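Side-chain contacts in BtGH115A (Bacteroides thetaiotaomicron, PDB 5BY3), which removes 4-O-methyl-glucuronic acid from decorated arabinogalactans, acting as a family GH115 alpha-glucuronidase: residues His393-Gly398 / Asp402-Ser407; Leu432-Ile437 / Tyr442-Phe447; Arg496-Met501 / Gln564-Met569. All blocks are in the same frame, centred on the assembly; numbering follows the deposited sequence.

Contact 1: residues His393-Gly398 / Asp402-Ser407; sequences HVSYWG and DHLWLS. With NI (nickel (II) ion), chain C.
Tyr396 and His403 pair their backbones as an isolated antiparallel bridge of the hydrogen-bonded kind. Tyr396 N gives a nearly straight bond to His403 O at 3.1 Å. The return bond, from His403 N to Tyr396 O, is weak.

A second polar link joins backbone to side chain. Gly398 N bonds to Asp402 OD1 at 3.3 Å and meets it from above the carboxylate plane, 57° out of it. The main partner of OD1 is Arg620, which forms a salt bridge with it, so the amide is a secondary hold on this buried acid.

The packing is close. The His403 ring lies with one face under Tyr396 N, offset toward the ring rim. Its CE1 is 3.4 Å from Tyr396 CB. In His403 a chi1 of 46° tucks the ring in over its own backbone, against Tyr396. Leu404 CD2 packs at 3.3 Å from Tyr396 O and at 3.4 Å from Ser395 OG. The other branch, CD1, reaches Trp397 CB at 4.2 Å. Tyr370 meets both the Tyr396 and the His403 rings from outside.

The metal does not join the two segments. Leu404 O binds the nickel ion at 2.4 Å, and two waters and Asp436 OD2 bind it too.

The whole arrangement is a loop doubling back on itself after strand 388-393. That strand belongs to the parallel eight-stranded sheet of the TIM barrel. Loops leaving the C-terminal strand ends typically surround the active site in this fold.

Contact 2: residues Leu432-Ile437 / Tyr442-Phe447; sequences LNVGDI and YQIELF. With NI (nickel (II) ion), chain C.
Leu432 lies over one face of the Phe447 ring. Its CB is 4.0 Å from the ring centroid and 17° off the normal, a CH-pi contact. Its CD2 packs on Phe447 CG at 3.6 Å. Leu432 and Phe447 run antiparallel to each other. CG of Leu432 is anti to the backbone N (chi1 -174°), which carries both methyls along the ring instead of past it. Met418 and Tyr392 also touch Phe447.

Ile444 sits one helical turn before Phe447. Its CG1 meets Val434 CG1 at 3.7 Å, and the two side chains cross at about a right angle. Its CD1 reaches on to Ile437 O at 3.6 Å and to the CG2 branch of Ile437. This is one beta-alpha unit of the TIM barrel: strand 429-433 is followed by helix 441-452, which packs back against it.

The connection begins with two turns. Asn433 OD1 accepts from Gly435 N at 3.3 Å, an Asx turn. An overlapping type II' turn, Val434 to Ile437, is closed by a hydrogen bond from Ile437 N to Val434 O. Asp436 sits within it and binds nickel through OD2 at 2.4 Å, while its backbone N donates to a nickel-bound water at 2.8 Å.

Contact 3: residues Arg496-Met501 / Gln564-Met569; sequences RKPEFM and QAATQM
Met569, modelled as selenomethionine, meets Pro498 across the contact. Its CB points toward the 496-501 loop. CG, anti to the backbone N (chi1 -165°), does the touching: it lies 3.5 Å from Pro498 O and 4.0 Å from Pro498 CB. The chain then bends at chi2 and chi3. SE therefore turns away from the proline, and the terminal CE heads for the Trp405 ring.

One helical turn earlier, Ala566 CB packs on Pro498 CG at 4.0 Å. The proline ring thus meets helix 552-580 at two points, through CG and through CB.

The loop is braced by its own bonds. Arg496 NE and NH2 both donate to Phe500 O. NE is 2.9 Å from Phe500 O and approaches from above the carbonyl plane. NH2 is longer, at 3.3 Å from the same oxygen, but lies in the carbonyl plane on a lone pair. Pro498 O accepts from Met501 N at 3.2 Å. Glu499 turns the other way and takes the backbone N atoms of Trp405 and Leu406 through OE2.

Across the contact all is van der Waals, even where Met569 CG rests on a carbonyl oxygen already bonded to Met501 N. The fit depends on shape, not direction.

In the fold
All three contacts are buried, at different distances from the middle of the chain. Contact 2 lies about 4 Å from it, centre to centre, contact 1 about 10 Å and contact 3 about 19 Å. Contacts 1 and 2 start at the ends of neighbouring strands, 388-393 and 429-433. Val394 N and Asn433 O probably join them by a hydrogen bond, and both supply a ligand to the same nickel. Contact 3 joins the loop after helix 476-495 to helix 552-580 and reaches contact 1 through Glu499. Contact 1 mixes backbone pairing and an amide-carboxylate bond with ring and leucine packing. Contact 2 has a CH-pi contact among its aliphatic ones, contact 3 no ring face.

Contact 1: residues His393-Gly398 / Asp402-Ser407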
loop_
_atom_site.group_PDB
_atom_site.type_symbol
_atom_site.label_atom_id
_atom_site.label_comp_id
_atom_site.label_asym_id
_atom_site.label_seq_id
_atom_site.Cartn_x
_atom_site.Cartn_y
_atom_site.Cartn_z
ATOM N N HIS A 393 2.973 -3.985 -1.808
ATOM C CA HIS A 393 3.984 -2.946 -1.611
ATOM C C HIS A 393 3.547 -1.587 -2.122
ATOM O O HIS A 393 3.179 -1.472 -3.287
ATOM C CB HIS A 393 5.299 -3.303 -2.327
ATOM C CG HIS A 393 6.116 -4.342 -1.633
ATOM N ND1 HIS A 393 5.837 -5.692 -1.719
ATOM C CD2 HIS A 393 7.222 -4.234 -0.863
ATOM C CE1 HIS A 393 6.733 -6.370 -1.024
ATOM N NE2 HIS A 393 7.587 -5.509 -0.496
ATOM N N VAL A 394 3.598 -0.568 -1.265
ATOM C CA VAL A 394 3.605 0.847 -1.746
ATOM C C VAL A 394 4.972 1.508 -1.499
ATOM O O VAL A 394 5.167 2.687 -1.742
ATOM C CB VAL A 394 2.450 1.733 -1.186
ATOM C CG1 VAL A 394 1.083 1.241 -1.677
ATOM C CG2 VAL A 394 2.510 1.831 0.327
ATOM N N SER A 395 5.924 0.692 -1.045
ATOM C CA SER A 395 7.316 1.103 -0.822
ATOM C C SER A 395 8.256 -0.111 -1.005
ATOM O O SER A 395 7.879 -1.237 -0.715
ATOM C CB SER A 395 7.452 1.736 0.564
ATOM O OG SER A 395 8.802 2.012 0.842
ATOM N N TYR A 396 9.464 0.103 -1.506
ATOM C CA TYR A 396 10.328 -1.042 -1.707
ATOM C C TYR A 396 11.791 -0.717 -1.830
ATOM O O TYR A 396 12.166 0.335 -2.353
ATOM C CB TYR A 396 9.863 -1.802 -2.946
ATOM C CG TYR A 396 10.654 -3.006 -3.311
ATOM C CD1 TYR A 396 10.630 -4.133 -2.512
ATOM C CD2 TYR A 396 11.413 -3.033 -4.482
ATOM C CE1 TYR A 396 11.365 -5.269 -2.843
ATOM C CE2 TYR A 396 12.119 -4.178 -4.848
ATOM C CZ TYR A 396 12.101 -5.293 -4.010
ATOM O OH TYR A 396 12.770 -6.446 -4.354
ATOM N N TRP A 397 12.614 -1.650 -1.372
ATOM C CA TRP A 397 14.072 -1.599 -1.608
ATOM C C TRP A 397 14.411 -2.830 -2.427
ATOM O O TRP A 397 14.183 -3.936 -1.969
ATOM C CB TRP A 397 14.816 -1.576 -0.256
ATOM C CG TRP A 397 16.290 -2.002 -0.242
ATOM C CD1 TRP A 397 17.052 -2.464 -1.297
ATOM C CD2 TRP A 397 17.147 -2.012 0.885
ATOM N NE1 TRP A 397 18.322 -2.743 -0.895
ATOM C CE2 TRP A 397 18.420 -2.496 0.443
ATOM C CE3 TRP A 397 16.979 -1.659 2.240
ATOM C CZ2 TRP A 397 19.526 -2.623 1.303
ATOM C CZ3 TRP A 397 18.091 -1.794 3.123
ATOM C CH2 TRP A 397 19.349 -2.269 2.640
ATOM N N GLY A 398 14.923 -2.640 -3.641
ATOM C CA GLY A 398 15.267 -3.761 -4.504
ATOM C C GLY A 398 15.363 -3.405 -5.962
ATOM O O GLY A 398 15.399 -2.229 -6.295
ATOM N N ASP A 402 14.869 0.926 -6.049
ATOM C CA ASP A 402 14.060 1.307 -4.853
ATOM C C ASP A 402 13.078 2.439 -5.188
ATOM O O ASP A 402 13.424 3.369 -5.931
ATOM C CB ASP A 402 14.858 1.870 -3.673
ATOM C CG ASP A 402 16.184 1.132 -3.348
ATOM O OD1 ASP A 402 16.577 0.138 -4.020
ATOM O OD2 ASP A 402 16.858 1.630 -2.379
ATOM N N HIS A 403 11.854 2.335 -4.649
ATOM C CA HIS A 403 11.012 3.491 -4.466
ATOM C C HIS A 403 10.790 3.699 -2.989
ATOM O O HIS A 403 9.900 3.084 -2.392
ATOM C CB HIS A 403 9.702 3.410 -5.257
ATOM C CG HIS A 403 8.978 2.096 -5.166
ATOM N ND1 HIS A 403 9.440 0.945 -5.782
ATOM C CD2 HIS A 403 7.797 1.766 -4.574
ATOM C CE1 HIS A 403 8.570 -0.034 -5.570
ATOM N NE2 HIS A 403 7.584 0.430 -4.813
ATOM N N LEU A 404 11.628 4.541 -2.379
ATOM C CA LEU A 404 11.575 4.741 -0.912
ATOM C C LEU A 404 11.410 6.171 -0.461
ATOM O O LEU A 404 11.273 6.425 0.748
ATOM C CB LEU A 404 12.863 4.222 -0.265
ATOM C CG LEU A 404 13.212 2.742 -0.296
ATOM C CD1 LEU A 404 14.592 2.568 0.297
ATOM C CD2 LEU A 404 12.187 1.999 0.537
ATOM N N TRP A 405 11.467 7.120 -1.396
ATOM C CA TRP A 405 11.455 8.503 -0.963
ATOM C C TRP A 405 10.046 9.066 -0.827
ATOM O O TRP A 405 9.624 9.431 0.285
ATOM C CB TRP A 405 12.339 9.321 -1.844
ATOM C CG TRP A 405 12.269 10.795 -1.655
ATOM C CD1 TRP A 405 12.158 11.499 -0.477
ATOM C CD2 TRP A 405 12.378 11.761 -2.695
ATOM N NE1 TRP A 405 12.180 12.847 -0.737
ATOM C CE2 TRP A 405 12.327 13.034 -2.089
ATOM C CE3 TRP A 405 12.501 11.672 -4.092
ATOM C CZ2 TRP A 405 12.373 14.218 -2.837
ATOM C CZ3 TRP A 405 12.553 12.848 -4.837
ATOM C CH2 TRP A 405 12.469 14.104 -4.204
ATOM N N LEU A 406 9.338 9.097 -1.957
ATOM C CA LEU A 406 7.963 9.521 -2.050
ATOM C C LEU A 406 7.053 8.324 -2.385
ATOM O O LEU A 406 7.508 7.269 -2.842
ATOM C CB LEU A 406 7.832 10.604 -3.123
ATOM C CG LEU A 406 8.656 11.878 -2.844
ATOM C CD1 LEU A 406 8.629 12.813 -4.057
ATOM C CD2 LEU A 406 8.171 12.580 -1.572
ATOM N N SER A 407 5.777 8.510 -2.123
ATOM C CA SER A 407 4.807 7.505 -2.282
ATOM C C SER A 407 3.918 7.927 -3.426
ATOM O O SER A 407 2.966 8.719 -3.243
ATOM C CB SER A 407 3.977 7.410 -0.987
ATOM O OG SER A 407 2.730 6.753 -1.245
HETATM NI NI NI C . 10.386 5.958 2.898
HETATM O O HOH W 1 12.837 6.210 3.228
HETATM O O HOH W 2 7.988 5.852 3.703
#

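Contact 2: residues Leu432-Ile437 / Tyr442-Phe447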
loop_
_atom_site.group_PDB
_atom_site.type_symbol
_atom_site.label_atom_id
_atom_site.label_comp_id
_atom_site.label_asym_id
_atom_site.label_seq_id
_atom_site.Cartn_x
_atom_site.Cartn_y
_atom_site.Cartn_z
ATOM N N LEU A 432 0.069 -4.401 4.029
ATOM C CA LEU A 432 0.699 -3.369 3.217
ATOM C C LEU A 432 2.115 -3.022 3.686
ATOM O O LEU A 432 2.320 -2.636 4.849
ATOM C CB LEU A 432 -0.195 -2.136 3.232
ATOM C CG LEU A 432 0.109 -0.901 2.364
ATOM C CD1 LEU A 432 0.205 -1.229 0.885
ATOM C CD2 LEU A 432 -1.003 0.084 2.629
ATOM N N ASN A 433 3.090 -3.135 2.788
ATOM C CA ASN A 433 4.404 -2.572 3.062
ATOM C C ASN A 433 4.362 -1.070 2.888
ATOM O O ASN A 433 4.082 -0.576 1.768
ATOM C CB ASN A 433 5.444 -3.142 2.121
ATOM C CG ASN A 433 6.853 -2.757 2.525
ATOM O OD1 ASN A 433 7.077 -1.690 3.083
ATOM N ND2 ASN A 433 7.793 -3.631 2.272
ATOM N N VAL A 434 4.623 -0.339 3.981
ATOM C CA VAL A 434 4.344 1.115 3.999
ATOM C C VAL A 434 5.563 1.996 4.206
ATOM O O VAL A 434 5.418 3.231 4.400
ATOM C CB VAL A 434 3.308 1.523 5.068
ATOM C CG1 VAL A 434 1.974 0.868 4.802
ATOM C CG2 VAL A 434 3.833 1.281 6.489
ATOM N N GLY A 435 6.742 1.367 4.226
ATOM C CA GLY A 435 7.988 2.090 4.451
ATOM C C GLY A 435 7.942 2.730 5.833
ATOM O O GLY A 435 7.746 2.022 6.846
ATOM N N ASP A 436 8.072 4.070 5.861
ATOM C CA ASP A 436 8.064 4.877 7.110
ATOM C C ASP A 436 6.682 5.395 7.484
ATOM O O ASP A 436 6.594 6.305 8.321
ATOM C CB ASP A 436 8.973 6.100 6.966
ATOM C CG ASP A 436 10.358 5.755 6.455
ATOM O OD1 ASP A 436 11.161 5.225 7.256
ATOM O OD2 ASP A 436 10.661 6.046 5.276
ATOM N N ILE A 437 5.623 4.841 6.873
ATOM C CA ILE A 437 4.249 5.404 6.929
ATOM C C ILE A 437 4.151 6.732 6.133
ATOM O O ILE A 437 3.552 6.759 5.061
ATOM C CB ILE A 437 3.661 5.568 8.365
ATOM C CG1 ILE A 437 3.767 4.240 9.186
ATOM C CG2 ILE A 437 2.256 6.186 8.304
ATOM C CD1 ILE A 437 3.438 4.373 10.675
ATOM N N TYR A 442 -2.139 8.782 2.032
ATOM C CA TYR A 442 -3.303 8.600 1.230
ATOM C C TYR A 442 -3.474 7.121 0.804
ATOM O O TYR A 442 -4.545 6.534 1.080
ATOM C CB TYR A 442 -3.372 9.572 0.025
ATOM C CG TYR A 442 -4.621 9.244 -0.777
ATOM C CD1 TYR A 442 -5.887 9.501 -0.244
ATOM C CD2 TYR A 442 -4.546 8.563 -2.001
ATOM C CE1 TYR A 442 -7.025 9.142 -0.928
ATOM C CE2 TYR A 442 -5.707 8.201 -2.693
ATOM C CZ TYR A 442 -6.934 8.503 -2.139
ATOM O OH TYR A 442 -8.090 8.171 -2.768
ATOM N N GLN A 443 -2.452 6.531 0.163
ATOM C CA GLN A 443 -2.536 5.119 -0.310
ATOM C C GLN A 443 -2.897 4.118 0.809
ATOM O O GLN A 443 -3.690 3.191 0.594
ATOM C CB GLN A 443 -1.257 4.657 -1.016
ATOM C CG GLN A 443 -0.929 5.384 -2.332
ATOM C CD GLN A 443 -0.037 6.634 -2.175
ATOM O OE1 GLN A 443 0.115 7.180 -1.072
ATOM N NE2 GLN A 443 0.545 7.098 -3.283
ATOM N N ILE A 444 -2.346 4.365 1.998
ATOM C CA ILE A 444 -2.565 3.569 3.177
ATOM C C ILE A 444 -4.050 3.624 3.519
ATOM O O ILE A 444 -4.667 2.588 3.770
ATOM C CB ILE A 444 -1.692 4.058 4.360
ATOM C CG1 ILE A 444 -0.199 3.799 4.073
ATOM C CG2 ILE A 444 -2.112 3.406 5.690
ATOM C CD1 ILE A 444 0.772 4.541 4.989
ATOM N N GLU A 445 -4.633 4.810 3.516
ATOM C CA GLU A 445 -6.025 4.908 3.900
ATOM C C GLU A 445 -6.929 4.291 2.823
ATOM O O GLU A 445 -7.942 3.643 3.136
ATOM C CB GLU A 445 -6.417 6.353 4.183
ATOM C CG GLU A 445 -7.815 6.491 4.776
ATOM C CD GLU A 445 -8.148 7.901 5.202
ATOM O OE1 GLU A 445 -7.227 8.680 5.521
ATOM O OE2 GLU A 445 -9.355 8.229 5.235
ATOM N N LEU A 446 -6.563 4.469 1.562
ATOM C CA LEU A 446 -7.273 3.796 0.490
ATOM C C LEU A 446 -7.264 2.266 0.713
ATOM O O LEU A 446 -8.312 1.643 0.777
ATOM C CB LEU A 446 -6.677 4.163 -0.873
ATOM C CG LEU A 446 -7.337 3.548 -2.131
ATOM C CD1 LEU A 446 -8.847 3.876 -2.250
ATOM C CD2 LEU A 446 -6.554 3.995 -3.367
ATOM N N PHE A 447 -6.074 1.683 0.842
ATOM C CA PHE A 447 -5.925 0.285 1.126
ATOM C C PHE A 447 -6.797 -0.133 2.323
ATOM O O PHE A 447 -7.468 -1.149 2.263
ATOM C CB PHE A 447 -4.445 0.012 1.409
ATOM C CG PHE A 447 -4.045 -1.441 1.338
ATOM C CD1 PHE A 447 -4.081 -2.245 2.477
ATOM C CD2 PHE A 447 -3.596 -1.996 0.135
ATOM C CE1 PHE A 447 -3.703 -3.585 2.415
ATOM C CE2 PHE A 447 -3.204 -3.331 0.074
ATOM C CZ PHE A 447 -3.255 -4.111 1.222
HETATM NI NI NI C . 10.386 5.958 2.898
HETATM O O HOH W 2 7.988 5.852 3.703
HETATM O O HOH W 1 12.837 6.210 3.228
#

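Contact 3: residues Arg496-Met501 / Gln564-Met569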
loop_
_atom_site.group_PDB
_atom_site.type_symbol
_atom_site.label_atom_id
_atom_site.label_comp_id
_atom_site.label_asym_id
_atom_site.label_seq_id
_atom_site.Cartn_x
_atom_site.Cartn_y
_atom_site.Cartn_z
ATOM N N ARG A 496 6.831 7.522 -14.775
ATOM C CA ARG A 496 8.156 7.337 -14.260
ATOM C C ARG A 496 8.177 8.027 -12.921
ATOM O O ARG A 496 7.947 9.229 -12.824
ATOM C CB ARG A 496 9.177 7.947 -15.192
ATOM C CG ARG A 496 10.557 7.402 -14.928
ATOM C CD ARG A 496 10.875 6.266 -15.881
ATOM N NE ARG A 496 12.188 5.696 -15.564
ATOM C CZ ARG A 496 12.731 4.645 -16.177
ATOM N NH1 ARG A 496 12.067 4.024 -17.154
ATOM N NH2 ARG A 496 13.927 4.207 -15.781
ATOM N N LYS A 497 8.380 7.228 -11.886
ATOM C CA LYS A 497 8.527 7.689 -10.516
ATOM C C LYS A 497 9.714 8.647 -10.382
ATOM O O LYS A 497 10.683 8.550 -11.142
ATOM C CB LYS A 497 8.738 6.489 -9.614
ATOM C CG LYS A 497 7.492 5.639 -9.413
ATOM C CD LYS A 497 7.630 4.578 -8.325
ATOM C CE LYS A 497 6.307 4.298 -7.587
ATOM N NZ LYS A 497 5.240 3.562 -8.337
ATOM N N PRO A 498 9.644 9.582 -9.424
ATOM C CA PRO A 498 10.812 10.426 -9.136
ATOM C C PRO A 498 12.130 9.667 -9.015
ATOM O O PRO A 498 13.097 10.039 -9.673
ATOM C CB PRO A 498 10.449 11.058 -7.812
ATOM C CG PRO A 498 8.971 11.259 -7.959
ATOM C CD PRO A 498 8.467 10.024 -8.648
ATOM N N GLU A 499 12.133 8.604 -8.217
ATOM C CA GLU A 499 13.278 7.758 -7.981
ATOM C C GLU A 499 13.777 7.033 -9.209
ATOM O O GLU A 499 14.948 6.720 -9.239
ATOM C CB GLU A 499 12.972 6.739 -6.874
ATOM C CG GLU A 499 12.651 7.353 -5.521
ATOM C CD GLU A 499 11.162 7.554 -5.306
ATOM O OE1 GLU A 499 10.479 7.695 -6.332
ATOM O OE2 GLU A 499 10.667 7.592 -4.123
ATOM N N PHE A 500 12.934 6.795 -10.227
ATOM C CA PHE A 500 13.361 6.203 -11.530
ATOM C C PHE A 500 13.881 7.197 -12.617
ATOM O O PHE A 500 14.227 6.780 -13.741
ATOM C CB PHE A 500 12.269 5.311 -12.177
ATOM C CG PHE A 500 11.566 4.357 -11.242
ATOM C CD1 PHE A 500 12.115 3.964 -10.010
ATOM C CD2 PHE A 500 10.318 3.808 -11.632
ATOM C CE1 PHE A 500 11.400 3.096 -9.151
ATOM C CE2 PHE A 500 9.623 2.910 -10.806
ATOM C CZ PHE A 500 10.163 2.548 -9.553
HETATM N N MSE A 501 13.957 8.486 -12.304
HETATM C CA MSE A 501 14.230 9.525 -13.330
HETATM C C MSE A 501 15.662 9.579 -13.766
HETATM O O MSE A 501 15.970 10.258 -14.744
HETATM C CB MSE A 501 13.840 10.936 -12.883
HETATM C CG MSE A 501 12.322 11.072 -12.828
HETATM SE SE MSE A 501 11.524 10.883 -14.609
HETATM C CE MSE A 501 12.518 12.282 -15.545
ATOM N N GLN A 564 5.882 19.243 -5.095
ATOM C CA GLN A 564 7.017 20.090 -5.409
ATOM C C GLN A 564 8.318 19.311 -5.351
ATOM O O GLN A 564 9.260 19.592 -6.113
ATOM C CB GLN A 564 7.035 21.348 -4.553
ATOM C CG GLN A 564 5.894 22.334 -4.860
ATOM C CD GLN A 564 6.081 23.710 -4.196
ATOM O OE1 GLN A 564 6.543 23.841 -3.056
ATOM N NE2 GLN A 564 5.704 24.740 -4.921
ATOM N N ALA A 565 8.368 18.303 -4.488
ATOM C CA ALA A 565 9.531 17.375 -4.454
ATOM C C ALA A 565 9.670 16.675 -5.784
ATOM O O ALA A 565 10.715 16.710 -6.425
ATOM C CB ALA A 565 9.379 16.362 -3.335
ATOM N N ALA A 566 8.558 16.118 -6.239
ATOM C CA ALA A 566 8.494 15.456 -7.530
ATOM C C ALA A 566 8.875 16.360 -8.711
ATOM O O ALA A 566 9.593 15.921 -9.634
ATOM C CB ALA A 566 7.111 14.844 -7.710
ATOM N N THR A 567 8.380 17.612 -8.693
ATOM C CA THR A 567 8.664 18.590 -9.745
ATOM C C THR A 567 10.181 18.833 -9.846
ATOM O O THR A 567 10.775 18.814 -10.943
ATOM C CB THR A 567 7.961 19.924 -9.448
ATOM O OG1 THR A 567 6.537 19.713 -9.370
ATOM C CG2 THR A 567 8.323 21.020 -10.541
ATOM N N GLN A 568 10.790 19.025 -8.678
ATOM C CA GLN A 568 12.177 19.413 -8.572
ATOM C C GLN A 568 13.133 18.270 -8.907
ATOM O O GLN A 568 14.280 18.519 -9.356
ATOM C CB GLN A 568 12.462 20.018 -7.177
ATOM C CG GLN A 568 11.820 21.387 -6.922
ATOM C CD GLN A 568 12.163 22.411 -8.001
ATOM O OE1 GLN A 568 13.333 22.628 -8.328
ATOM N NE2 GLN A 568 11.141 23.006 -8.589
HETATM N N MSE A 569 12.660 17.032 -8.695
HETATM C CA MSE A 569 13.378 15.827 -9.134
HETATM C C MSE A 569 13.346 15.746 -10.624
HETATM O O MSE A 569 14.374 15.476 -11.256
HETATM C CB MSE A 569 12.774 14.553 -8.515
HETATM C CG MSE A 569 13.629 13.276 -8.598
HETATM SE SE MSE A 569 15.387 13.352 -7.670
HETATM C CE MSE A 569 15.267 13.716 -5.748
#